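Local atomic coordinates of CD1-2 antigen (Gallus gallus, PDB entry 3DBX), a protein that probably presents lipid antigens to T cells, as other CD1 glycoproteins of the MHC class I-like family do. Residues L34-V38 / T183-R187; R188-A193 / V269-L274; Q204-R210 / L251-V257. All coordinates share one frame; numbering follows the deposited sequence.

Interaction 1: residues L34-V38 / T183-R187; sequences LLADV and TDLER
L185 drives its forked end against the turn at L35-V38: CD1 goes to L35, while CD2 lies mainly against V38, with L35 and A36 at its side. L185 CD1 lies 3.6 Å from L35 CD2, the closest approach between the segments. L185 CD2 rests 3.8 Å from V38 CG2 and, more loosely, 4.3 Å from A36 CB. L35 and V38 each cross the L185 side chain at roughly a right angle. The L185 CG stands opposite its own carbonyl carbon (chi1 -51°), which swings the fork off the helix and over the turn. V38 CG2 also leans on the aliphatic D184 CB, at 4.2 Å. No hydrogen bond joins the segments; the contact is made almost wholly of carbon against carbon. The turn holds itself: it is type II', A36 takes a positive phi of 50°, and L35 and V38 exchange backbone bonds in both directions, as in a two-residue beta-hairpin. Beyond the contact, D37 bonds to the hydroxyls of Y215 and Y249 in the immunoglobulin domain. The hairpin joins strands 27-35 and 38-43 of the platform sheet; helix 156-180 covers L35 through I174 and L177, and the short helix 182-185 carries L185 onto the turn just beyond.

Interaction 2: residues R188-A193 / V269-L274; sequences RVPPMA and VQHCSL
P190 and P191 lie against S273, H271 and L274 where the chain enters the immunoglobulin domain: the linker from the short helix 182-185 runs into strand 192-200 and passes the turn that follows strand 265-270. S273 meets the linker most closely. S273 OG is 3.1 Å from P190 CA, and S273 CB faces the R188 CB at 4.0 Å. With chi1 at 71°, OG sits between its backbone N and carbonyl carbon, a position that aims it at the prolines and also at H271. There H271 ND1 and S273 OG share a hydrogen bond of 2.7 Å, with either atom able to donate. That bond fixes the serine hydroxyl and one end of the imidazole together, while NE2 at the other end bonds to the backbone carbonyl of P216 and so helps to set the ring's rotation. P191 approaches this held ring at a slant, CD being 3.9 Å from H271 ND1.

In C1-set terms these are the lead-in to the first strand and the region just past C267 on the strand carrying the second disulfide cysteine, and the two belong to different sheets of the sandwich. H271 is followed by a 3-10 segment, 272-274, closed by the L274 amide on the H271 carbonyl. It brings L274 round to the prolines: CD2 touches P190 CB at 3.8 Å, and CD1 reaches P191 CG at 4.0 Å. P191 and V269 slide past each other in opposite directions, P191 CG being 4.1 Å from V269 CG1, and two residues on, in the strand proper, A193 CB lies 4.3 Å from V269 CG2. F214 meets the H271 ring, and L279 of strand 279-282 packs on P191, A193 and V269.

Interaction 3: residues Q204-R210 / L251-V257; sequences QLLLVCR and LRSTLLV
L205 and V257 begin a ladder of antiparallel pairs in the four-stranded sheet of the C1-set immunoglobulin sandwich, where strands 204-214 and 249-257 are the central pair. Six straight backbone bonds zip the strands together, two at each of the hydrogen-bonded pairs L205-V257, L207-L255 and C209-S253.

On the face toward the other sheet, V257 is the main bump. V257 CG2, lying between its own backbone N and carbonyl carbon, pushes into the hollow between L205 and L207, 3.7 Å from L205 CB and 3.9 Å from L207 CG. L207 crosses V257 at about a right angle, and W223 of the opposite sheet covers L207, C209 and L255. C209 is tied by disulfide to C267 across the sandwich.

The other face carries L206, V208 and R210 beside L256, T254 and R252. L206 drops its CD1 between T254 and L256, 3.6 Å from T254 CB and 3.9 Å from L256 CD2. V208 and T254 stand side by side pointing the same way, while Q204 lays its amide across L256 CB. R210 leads outward and bonds through NH2 to a polar side chain of another protein chain, probably the beta2-microglobulin partner. R252 bends at chi3 (126°), turning its guanidinium so that V208 CG1 sits over one face, 3.8 Å from R252 NE.

Overall arrangement
The three contacts run from the platform down into the immunoglobulin domain. Interactions 1 and 2 adjoin in sequence, at R187 and R188, yet their centres stand 17 Å apart without further touch. Both are partly buried: the first is almost wholly apolar, whereas the second packs prolines on a leucine, a valine and a serine-histidine pair bonded within its own segment. Interaction 3 is the buried one, and its backbone ladder sets it apart from the other two, which have no hydrogen bond across their segments. It lies inside the chain loop that interaction 2 closes, and the two meet where A193 CB packs 3.7 Å from R210 O, on neighbouring strands of one sheet.

Interaction 1: residues L34-V38 / T183-R187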
loop_
_atom_site.group_PDB
_atom_site.type_symbol
_atom_site.label_atom_id
_atom_site.label_comp_id
_atom_site.label_asym_id
_atom_site.label_seq_id
_atom_site.Cartn_x
_atom_site.Cartn_y
_atom_site.Cartn_z
ATOM N N LEU A 34 -2.532 -10.652 -1.032
ATOM C CA LEU A 34 -3.466 -9.934 -0.132
ATOM C C LEU A 34 -4.886 -10.399 -0.367
ATOM O O LEU A 34 -5.260 -10.614 -1.499
ATOM C CB LEU A 34 -3.439 -8.411 -0.425
ATOM C CG LEU A 34 -2.217 -7.535 -0.173
ATOM C CD1 LEU A 34 -2.542 -6.162 -0.722
ATOM C CD2 LEU A 34 -2.002 -7.360 1.285
ATOM N N LEU A 35 -5.657 -10.544 0.709
ATOM C CA LEU A 35 -7.102 -10.607 0.633
ATOM C C LEU A 35 -7.579 -9.364 1.380
ATOM O O LEU A 35 -7.190 -9.184 2.529
ATOM C CB LEU A 35 -7.654 -11.900 1.276
ATOM C CG LEU A 35 -9.154 -12.168 1.113
ATOM C CD1 LEU A 35 -9.517 -12.422 -0.330
ATOM C CD2 LEU A 35 -9.649 -13.331 2.004
ATOM N N ALA A 36 -8.412 -8.524 0.745
ATOM C CA ALA A 36 -8.648 -7.139 1.195
ATOM C C ALA A 36 -7.293 -6.429 1.427
ATOM O O ALA A 36 -6.465 -6.403 0.517
ATOM C CB ALA A 36 -9.547 -7.097 2.457
ATOM N N ASP A 37 -7.045 -5.904 2.622
ATOM C CA ASP A 37 -5.710 -5.335 2.961
ATOM C C ASP A 37 -4.911 -6.236 3.885
ATOM O O ASP A 37 -3.932 -5.811 4.484
ATOM C CB ASP A 37 -5.841 -3.923 3.595
ATOM C CG ASP A 37 -6.814 -3.865 4.750
ATOM O OD1 ASP A 37 -7.435 -4.896 5.086
ATOM O OD2 ASP A 37 -6.958 -2.767 5.338
ATOM N N VAL A 38 -5.320 -7.491 4.002
ATOM C CA VAL A 38 -4.673 -8.414 4.924
ATOM C C VAL A 38 -3.672 -9.204 4.100
ATOM O O VAL A 38 -4.086 -9.880 3.153
ATOM C CB VAL A 38 -5.702 -9.423 5.484
ATOM C CG1 VAL A 38 -5.003 -10.452 6.402
ATOM C CG2 VAL A 38 -6.835 -8.673 6.216
ATOM N N THR A 183 -11.637 -13.288 11.658
ATOM C CA THR A 183 -10.941 -12.627 12.764
ATOM C C THR A 183 -10.170 -11.361 12.320
ATOM O O THR A 183 -10.086 -10.382 13.051
ATOM C CB THR A 183 -10.061 -13.631 13.565
ATOM O OG1 THR A 183 -9.574 -12.998 14.745
ATOM C CG2 THR A 183 -8.883 -14.133 12.744
ATOM N N ASP A 184 -9.627 -11.405 11.109
ATOM C CA ASP A 184 -9.004 -10.241 10.449
ATOM C C ASP A 184 -9.929 -9.513 9.460
ATOM O O ASP A 184 -10.010 -8.269 9.446
ATOM C CB ASP A 184 -7.734 -10.707 9.742
ATOM C CG ASP A 184 -6.513 -10.533 10.599
ATOM O OD1 ASP A 184 -6.167 -9.357 10.889
ATOM O OD2 ASP A 184 -5.913 -11.543 10.976
ATOM N N LEU A 185 -10.623 -10.286 8.626
ATOM C CA LEU A 185 -11.504 -9.698 7.606
ATOM C C LEU A 185 -12.769 -9.013 8.146
ATOM O O LEU A 185 -13.275 -8.074 7.502
ATOM C CB LEU A 185 -11.869 -10.738 6.547
ATOM C CG LEU A 185 -10.676 -11.490 5.932
ATOM C CD1 LEU A 185 -11.140 -12.741 5.204
ATOM C CD2 LEU A 185 -9.880 -10.568 5.004
ATOM N N GLU A 186 -13.305 -9.453 9.300
ATOM C CA GLU A 186 -14.445 -8.731 9.892
ATOM C C GLU A 186 -14.156 -7.916 11.165
ATOM O O GLU A 186 -15.079 -7.568 11.886
ATOM C CB GLU A 186 -15.654 -9.658 10.108
ATOM C CG GLU A 186 -16.185 -10.273 8.825
ATOM C CD GLU A 186 -17.312 -11.263 9.057
ATOM O OE1 GLU A 186 -17.861 -11.364 10.200
ATOM O OE2 GLU A 186 -17.667 -11.944 8.060
ATOM N N ARG A 187 -12.889 -7.619 11.426
ATOM C CA ARG A 187 -12.485 -6.816 12.557
ATOM C C ARG A 187 -12.989 -5.401 12.262
ATOM O O ARG A 187 -13.005 -4.973 11.098
ATOM C CB ARG A 187 -10.949 -6.832 12.715
ATOM C CG ARG A 187 -10.408 -5.925 13.859
ATOM C CD ARG A 187 -8.860 -6.059 14.053
ATOM N NE ARG A 187 -8.177 -5.878 12.766
ATOM C CZ ARG A 187 -7.429 -4.825 12.423
ATOM N NH1 ARG A 187 -7.175 -3.847 13.271
ATOM N NH2 ARG A 187 -6.883 -4.805 11.224
#

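Interaction 2: residues R188-A193 / V269-L274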
loop_
_atom_site.group_PDB
_atom_site.type_symbol
_atom_site.label_atom_id
_atom_site.label_comp_id
_atom_site.label_asym_id
_atom_site.label_seq_id
_atom_site.Cartn_x
_atom_site.Cartn_y
_atom_site.Cartn_z
ATOM N N ARG A 188 -13.443 -4.706 13.306
ATOM C CA ARG A 188 -13.925 -3.312 13.200
ATOM C C ARG A 188 -13.370 -2.583 14.400
ATOM O O ARG A 188 -13.592 -3.010 15.545
ATOM C CB ARG A 188 -15.476 -3.263 13.192
ATOM C CG ARG A 188 -16.056 -4.124 12.064
ATOM C CD ARG A 188 -17.556 -4.157 11.974
ATOM N NE ARG A 188 -18.161 -5.009 13.012
ATOM C CZ ARG A 188 -19.127 -5.910 12.811
ATOM N NH1 ARG A 188 -19.615 -6.127 11.584
ATOM N NH2 ARG A 188 -19.597 -6.607 13.844
ATOM N N VAL A 189 -12.626 -1.501 14.148
ATOM C CA VAL A 189 -12.090 -0.661 15.218
ATOM C C VAL A 189 -12.479 0.786 14.895
ATOM O O VAL A 189 -12.083 1.296 13.850
ATOM C CB VAL A 189 -10.540 -0.702 15.242
ATOM C CG1 VAL A 189 -10.069 0.174 16.323
ATOM C CG2 VAL A 189 -10.034 -2.151 15.481
ATOM N N PRO A 190 -13.355 1.411 15.717
ATOM C CA PRO A 190 -13.779 2.793 15.388
ATOM C C PRO A 190 -12.666 3.850 15.499
ATOM O O PRO A 190 -11.732 3.674 16.309
ATOM C CB PRO A 190 -14.932 3.067 16.367
ATOM C CG PRO A 190 -15.417 1.694 16.779
ATOM C CD PRO A 190 -14.113 0.859 16.833
ATOM N N PRO A 191 -12.779 4.954 14.715
ATOM C CA PRO A 191 -11.793 6.006 14.735
ATOM C C PRO A 191 -11.924 6.841 15.982
ATOM O O PRO A 191 -12.994 6.825 16.620
ATOM C CB PRO A 191 -12.167 6.847 13.487
ATOM C CG PRO A 191 -13.635 6.700 13.399
ATOM C CD PRO A 191 -13.864 5.249 13.744
ATOM N N MET A 192 -10.854 7.552 16.341
ATOM C CA MET A 192 -10.966 8.618 17.334
ATOM C C MET A 192 -10.470 9.851 16.618
ATOM O O MET A 192 -9.709 9.710 15.689
ATOM C CB MET A 192 -10.183 8.355 18.622
ATOM C CG MET A 192 -8.724 8.114 18.529
ATOM S SD MET A 192 -7.903 8.390 20.162
ATOM C CE MET A 192 -7.885 10.194 20.210
ATOM N N ALA A 193 -10.926 11.043 17.005
ATOM C CA ALA A 193 -10.546 12.258 16.255
ATOM C C ALA A 193 -10.266 13.435 17.189
ATOM O O ALA A 193 -10.787 13.515 18.303
ATOM C CB ALA A 193 -11.603 12.625 15.213
ATOM N N VAL A 269 -16.983 12.615 11.138
ATOM C CA VAL A 269 -16.336 11.388 10.637
ATOM C C VAL A 269 -17.381 10.307 10.492
ATOM O O VAL A 269 -18.104 9.971 11.442
ATOM C CB VAL A 269 -15.211 10.878 11.567
ATOM C CG1 VAL A 269 -14.420 9.802 10.882
ATOM C CG2 VAL A 269 -14.251 11.994 11.948
ATOM N N GLN A 270 -17.477 9.773 9.287
ATOM C CA GLN A 270 -18.414 8.696 8.993
ATOM C C GLN A 270 -17.510 7.472 8.735
ATOM O O GLN A 270 -16.502 7.557 8.014
ATOM C CB GLN A 270 -19.268 9.099 7.782
ATOM C CG GLN A 270 -20.119 7.968 7.111
ATOM C CD GLN A 270 -20.797 8.427 5.802
ATOM O OE1 GLN A 270 -20.274 9.300 5.076
ATOM N NE2 GLN A 270 -21.974 7.874 5.518
ATOM N N HIS A 271 -17.806 6.369 9.422
ATOM C CA HIS A 271 -17.040 5.132 9.317
ATOM C C HIS A 271 -18.000 3.996 9.583
ATOM O O HIS A 271 -18.885 4.116 10.420
ATOM C CB HIS A 271 -15.881 5.118 10.324
ATOM C CG HIS A 271 -14.934 3.960 10.114
ATOM N ND1 HIS A 271 -14.992 2.808 10.862
ATOM C CD2 HIS A 271 -13.955 3.765 9.201
ATOM C CE1 HIS A 271 -14.061 1.963 10.441
ATOM N NE2 HIS A 271 -13.406 2.530 9.442
ATOM N N CYS A 272 -17.864 2.900 8.846
ATOM C CA CYS A 272 -18.828 1.811 8.947
ATOM C C CYS A 272 -18.874 1.173 10.359
ATOM O O CYS A 272 -19.907 0.658 10.758
ATOM C CB CYS A 272 -18.567 0.755 7.864
ATOM S SG CYS A 272 -17.022 -0.162 8.085
ATOM N N SER A 273 -17.774 1.251 11.119
ATOM C CA SER A 273 -17.758 0.694 12.487
ATOM C C SER A 273 -18.629 1.481 13.479
ATOM O O SER A 273 -18.939 1.012 14.579
ATOM C CB SER A 273 -16.334 0.667 12.992
ATOM O OG SER A 273 -15.900 2.006 13.253
ATOM N N LEU A 274 -19.034 2.681 13.067
ATOM C CA LEU A 274 -19.823 3.567 13.906
ATOM C C LEU A 274 -21.313 3.393 13.700
ATOM O O LEU A 274 -22.116 3.887 14.494
ATOM C CB LEU A 274 -19.396 5.027 13.650
ATOM C CG LEU A 274 -17.944 5.424 13.930
ATOM C CD1 LEU A 274 -17.605 6.785 13.277
ATOM C CD2 LEU A 274 -17.732 5.522 15.396
#

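Interaction 3: residues Q204-R210 / L251-V257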
loop_
_atom_site.group_PDB
_atom_site.type_symbol
_atom_site.label_atom_id
_atom_site.label_comp_id
_atom_site.label_asym_id
_atom_site.label_seq_id
_atom_site.Cartn_x
_atom_site.Cartn_y
_atom_site.Cartn_z
ATOM N N GLN A 204 -4.983 33.630 7.600
ATOM C CA GLN A 204 -5.962 32.590 7.824
ATOM C C GLN A 204 -5.514 31.633 8.920
ATOM O O GLN A 204 -4.354 31.641 9.329
ATOM C CB GLN A 204 -6.228 31.829 6.533
ATOM C CG GLN A 204 -7.284 32.460 5.649
ATOM C CD GLN A 204 -7.406 31.718 4.342
ATOM O OE1 GLN A 204 -6.396 31.369 3.726
ATOM N NE2 GLN A 204 -8.640 31.451 3.916
ATOM N N LEU A 205 -6.453 30.833 9.402
ATOM C CA LEU A 205 -6.198 29.809 10.392
ATOM C C LEU A 205 -6.327 28.499 9.670
ATOM O O LEU A 205 -7.151 28.380 8.771
ATOM C CB LEU A 205 -7.293 29.837 11.461
ATOM C CG LEU A 205 -7.233 30.720 12.693
ATOM C CD1 LEU A 205 -8.602 30.821 13.232
ATOM C CD2 LEU A 205 -6.393 29.991 13.696
ATOM N N LEU A 206 -5.527 27.513 10.054
ATOM C CA LEU A 206 -5.700 26.176 9.530
ATOM C C LEU A 206 -6.383 25.333 10.598
ATOM O O LEU A 206 -5.828 25.139 11.679
ATOM C CB LEU A 206 -4.362 25.567 9.127
ATOM C CG LEU A 206 -4.406 24.182 8.451
ATOM C CD1 LEU A 206 -4.992 24.363 7.062
ATOM C CD2 LEU A 206 -2.994 23.593 8.341
ATOM N N LEU A 207 -7.603 24.860 10.325
ATOM C CA LEU A 207 -8.220 23.924 11.253
ATOM C C LEU A 207 -7.830 22.535 10.802
ATOM O O LEU A 207 -7.880 22.267 9.610
ATOM C CB LEU A 207 -9.743 24.058 11.280
ATOM C CG LEU A 207 -10.252 25.484 11.529
ATOM C CD1 LEU A 207 -11.756 25.476 11.602
ATOM C CD2 LEU A 207 -9.648 26.089 12.792
ATOM N N VAL A 208 -7.447 21.673 11.753
ATOM C CA VAL A 208 -6.961 20.314 11.462
ATOM C C VAL A 208 -7.831 19.332 12.198
ATOM O O VAL A 208 -8.080 19.509 13.383
ATOM C CB VAL A 208 -5.499 20.093 11.944
ATOM C CG1 VAL A 208 -5.011 18.685 11.640
ATOM C CG2 VAL A 208 -4.528 21.120 11.308
ATOM N N CYS A 209 -8.330 18.320 11.490
ATOM C CA CYS A 209 -9.017 17.212 12.140
ATOM C C CYS A 209 -8.113 15.978 11.916
ATOM O O CYS A 209 -7.907 15.588 10.774
ATOM C CB CYS A 209 -10.326 16.995 11.428
ATOM S SG CYS A 209 -11.322 15.668 12.112
ATOM N N ARG A 210 -7.552 15.407 12.982
ATOM C CA ARG A 210 -6.687 14.256 12.835
ATOM C C ARG A 210 -7.488 13.040 13.296
ATOM O O ARG A 210 -7.957 13.011 14.427
ATOM C CB ARG A 210 -5.425 14.441 13.672
ATOM C CG ARG A 210 -4.464 13.236 13.632
ATOM C CD ARG A 210 -3.342 13.441 14.653
ATOM N NE ARG A 210 -2.595 12.206 14.873
ATOM C CZ ARG A 210 -1.598 12.067 15.729
ATOM N NH1 ARG A 210 -1.179 13.107 16.444
ATOM N NH2 ARG A 210 -0.997 10.897 15.835
ATOM N N LEU A 251 -5.745 9.620 9.128
ATOM C CA LEU A 251 -6.027 10.575 8.042
ATOM C C LEU A 251 -6.040 11.931 8.742
ATOM O O LEU A 251 -6.409 12.018 9.928
ATOM C CB LEU A 251 -7.459 10.301 7.476
ATOM C CG LEU A 251 -8.017 11.054 6.274
ATOM C CD1 LEU A 251 -9.197 10.249 5.757
ATOM C CD2 LEU A 251 -8.530 12.390 6.703
ATOM N N ARG A 252 -5.664 12.976 8.013
ATOM C CA ARG A 252 -5.760 14.355 8.482
ATOM C C ARG A 252 -6.604 15.111 7.441
ATOM O O ARG A 252 -6.317 15.005 6.236
ATOM C CB ARG A 252 -4.346 14.933 8.470
ATOM C CG ARG A 252 -3.822 15.590 9.753
ATOM C CD ARG A 252 -2.295 15.958 9.534
ATOM N NE ARG A 252 -1.990 17.375 9.805
ATOM C CZ ARG A 252 -1.958 18.352 8.888
ATOM N NH1 ARG A 252 -2.230 18.098 7.607
ATOM N NH2 ARG A 252 -1.650 19.590 9.255
ATOM N N SER A 253 -7.626 15.856 7.880
ATOM C CA SER A 253 -8.359 16.754 6.978
ATOM C C SER A 253 -8.139 18.181 7.456
ATOM O O SER A 253 -8.020 18.385 8.647
ATOM C CB SER A 253 -9.855 16.440 6.971
ATOM O OG SER A 253 -10.512 17.321 6.049
ATOM N N THR A 254 -8.037 19.156 6.545
ATOM C CA THR A 254 -7.803 20.527 6.987
ATOM C C THR A 254 -8.691 21.489 6.250
ATOM O O THR A 254 -9.045 21.237 5.074
ATOM C CB THR A 254 -6.320 21.007 6.805
ATOM O OG1 THR A 254 -6.002 21.136 5.423
ATOM C CG2 THR A 254 -5.300 20.081 7.493
ATOM N N LEU A 255 -9.026 22.594 6.926
ATOM C CA LEU A 255 -9.862 23.652 6.365
ATOM C C LEU A 255 -9.232 25.000 6.690
ATOM O O LEU A 255 -9.026 25.312 7.869
ATOM C CB LEU A 255 -11.273 23.606 6.955
ATOM C CG LEU A 255 -12.302 24.629 6.433
ATOM C CD1 LEU A 255 -12.578 24.402 4.958
ATOM C CD2 LEU A 255 -13.595 24.607 7.235
ATOM N N LEU A 256 -8.929 25.799 5.670
ATOM C CA LEU A 256 -8.554 27.199 5.915
ATOM C C LEU A 256 -9.765 28.077 6.246
ATOM O O LEU A 256 -10.772 28.044 5.544
ATOM C CB LEU A 256 -7.771 27.786 4.748
ATOM C CG LEU A 256 -6.388 27.154 4.543
ATOM C CD1 LEU A 256 -5.965 27.202 3.066
ATOM C CD2 LEU A 256 -5.352 27.873 5.395
ATOM N N VAL A 257 -9.670 28.840 7.336
ATOM C CA VAL A 257 -10.725 29.762 7.729
ATOM C C VAL A 257 -10.127 31.130 8.076
ATOM O O VAL A 257 -8.933 31.237 8.353
ATOM C CB VAL A 257 -11.549 29.202 8.915
ATOM C CG1 VAL A 257 -12.157 27.835 8.559
ATOM C CG2 VAL A 257 -10.680 29.074 10.181
#